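PDB 2EPG: tRNA-splicing ligase RtcB from Thermus thermophilus, which probably joins RNA ends bearing a 2',3'-cyclic phosphate or 3'-phosphate to 5'-hydroxyl ends, using GTP and manganese. Local coordinates for residues Ala72-His77 and Glu465-Ala470. Sequence-based numbering, arbitrary orientation.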
loop_
_atom_site.group_PDB
_atom_site.type_symbol
_atom_site.label_atom_id
_atom_site.label_comp_id
_atom_site.label_asym_id
_atom_site.label_seq_id
_atom_site.Cartn_x
_atom_site.Cartn_y
_atom_site.Cartn_z
ATOM N N ALA A 72 -2.196 -0.644 -15.388
ATOM C CA ALA A 72 -1.352 0.395 -14.806
ATOM C C ALA A 72 -2.228 1.587 -14.419
ATOM O O ALA A 72 -3.094 2.003 -15.196
ATOM C CB ALA A 72 -0.286 0.840 -15.792
HETATM N N MSE A 73 -1.991 2.115 -13.220
HETATM C CA MSE A 73 -2.711 3.269 -12.662
HETATM C C MSE A 73 -2.223 4.607 -13.240
HETATM O O MSE A 73 -1.175 4.661 -13.886
HETATM C CB MSE A 73 -2.549 3.282 -11.133
HETATM C CG MSE A 73 -3.201 2.099 -10.450
HETATM SE SE MSE A 73 -5.098 2.088 -10.837
HETATM C CE MSE A 73 -5.414 0.225 -11.038
ATOM N N PRO A 74 -2.965 5.708 -12.990
ATOM C CA PRO A 74 -2.585 7.027 -13.505
ATOM C C PRO A 74 -1.208 7.530 -13.094
ATOM O O PRO A 74 -0.639 8.369 -13.780
ATOM C CB PRO A 74 -3.707 7.940 -13.005
ATOM C CG PRO A 74 -4.871 7.047 -12.966
ATOM C CD PRO A 74 -4.276 5.789 -12.329
ATOM N N ASP A 75 -0.664 7.033 -11.989
ATOM C CA ASP A 75 0.664 7.487 -11.562
ATOM C C ASP A 75 1.769 6.528 -11.956
ATOM O O ASP A 75 2.801 6.481 -11.301
ATOM C CB ASP A 75 0.723 7.677 -10.048
ATOM C CG ASP A 75 0.323 6.428 -9.286
ATOM O OD1 ASP A 75 0.499 6.412 -8.049
ATOM O OD2 ASP A 75 -0.182 5.469 -9.916
ATOM N N ILE A 76 1.551 5.771 -13.025
ATOM C CA ILE A 76 2.527 4.805 -13.504
ATOM C C ILE A 76 3.853 5.433 -13.894
ATOM O O ILE A 76 3.894 6.549 -14.430
ATOM C CB ILE A 76 1.988 4.058 -14.725
ATOM C CG1 ILE A 76 3.062 3.132 -15.302
ATOM C CG2 ILE A 76 1.548 5.050 -15.782
ATOM C CD1 ILE A 76 2.610 2.406 -16.562
ATOM N N HIS A 77 4.935 4.704 -13.609
ATOM C CA HIS A 77 6.290 5.128 -13.962
ATOM C C HIS A 77 7.300 3.985 -13.913
ATOM O O HIS A 77 7.001 2.896 -13.414
ATOM C CB HIS A 77 6.771 6.288 -13.078
ATOM C CG HIS A 77 6.633 6.044 -11.611
ATOM N ND1 HIS A 77 7.697 6.143 -10.739
ATOM C CD2 HIS A 77 5.546 5.766 -10.851
ATOM C CE1 HIS A 77 7.270 5.939 -9.505
ATOM N NE2 HIS A 77 5.969 5.708 -9.545
ATOM N N GLU A 465 -7.659 12.664 -9.830
ATOM C CA GLU A 465 -8.599 13.147 -10.839
ATOM C C GLU A 465 -8.843 12.047 -11.880
ATOM O O GLU A 465 -9.987 11.757 -12.267
ATOM C CB GLU A 465 -8.010 14.385 -11.531
ATOM C CG GLU A 465 -8.895 15.027 -12.594
ATOM C CD GLU A 465 -8.150 16.077 -13.436
ATOM O OE1 GLU A 465 -7.473 15.689 -14.421
ATOM O OE2 GLU A 465 -8.240 17.289 -13.108
ATOM N N ALA A 466 -7.760 11.436 -12.341
ATOM C CA ALA A 466 -7.883 10.380 -13.345
ATOM C C ALA A 466 -8.601 9.184 -12.737
ATOM O O ALA A 466 -9.493 8.593 -13.353
ATOM C CB ALA A 466 -6.526 9.969 -13.829
ATOM N N VAL A 467 -8.216 8.834 -11.520
ATOM C CA VAL A 467 -8.838 7.705 -10.845
ATOM C C VAL A 467 -10.338 7.904 -10.695
ATOM O O VAL A 467 -11.116 7.009 -11.027
ATOM C CB VAL A 467 -8.199 7.471 -9.461
ATOM C CG1 VAL A 467 -9.178 6.789 -8.536
ATOM C CG2 VAL A 467 -6.948 6.613 -9.625
ATOM N N GLU A 468 -10.756 9.066 -10.200
ATOM C CA GLU A 468 -12.183 9.289 -10.044
ATOM C C GLU A 468 -12.847 9.343 -11.419
ATOM O O GLU A 468 -13.938 8.805 -11.610
ATOM C CB GLU A 468 -12.471 10.577 -9.253
ATOM C CG GLU A 468 -13.971 10.792 -9.043
ATOM C CD GLU A 468 -14.311 11.827 -7.981
ATOM O OE1 GLU A 468 -13.857 12.990 -8.118
ATOM O OE2 GLU A 468 -15.038 11.466 -7.016
ATOM N N GLY A 469 -12.180 9.972 -12.376
ATOM C CA GLY A 469 -12.729 10.058 -13.713
ATOM C C GLY A 469 -12.913 8.692 -14.358
ATOM O O GLY A 469 -13.906 8.457 -15.052
ATOM N N ALA A 470 -11.966 7.786 -14.140
ATOM C CA ALA A 470 -12.060 6.449 -14.711
ATOM C C ALA A 470 -13.088 5.608 -13.958
ATOM O O ALA A 470 -13.414 4.509 -14.376
ATOM C CB ALA A 470 -10.671 5.752 -14.682
#
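Pro74 presses the carbon edge of its ring against Ala466 and Val467, two consecutive residues of helix 462-470. CB and CG lie against the methyl of Ala466, with CG only 3.5 Å from its CB, tighter than an ordinary carbon–carbon contact, whereas CD and CG meet CG2 of Val467, CD at 3.9 Å from it, so that CG is shared between the two residues. Val467 makes this contact through one branch: CG1 stands anti to its own backbone N (chi1 154°), which leaves CG2 beside that N and directed at the ring, the two side chains crossing at about a right angle.

Alanine at 466 keeps the helix surface low, allowing the ring to come so close that the Pro74 and Ala466 CA atoms are 6.3 Å apart. Valine, branched at CB, carries two methyls close to the helix backbone, and one of them, CG2, meets the ring. Proline fits position 74, the second residue of a type I turn from Met73 to Ile76: its ring holds phi (here -58°) close to the value a type I turn needs at this position, and its lack of an N-H costs nothing to the turn's bond, which runs from Ile76 N to Met73 O (3.1 Å). The turn links strand 70-73 to strand 76-77 with the proline ring facing the helix. Phe37 of strand 34-37 also packs on Pro74, while Ser408 and Cys409 touch Val467.

The predicted guanylylation site is close by: the side chain of Pro74 is about 9 Å from that of His410, and neighbouring Asp75 touches His410 and makes a weak hydrogen bond through OD1 to Gly411 N. No hydrogen bond or salt bridge spans the two segments, so what passes directly between them is apolar packing: 123 Å² of buried surface that rests on shape, where the restricted ring probably limits how the turn can shift against the helix.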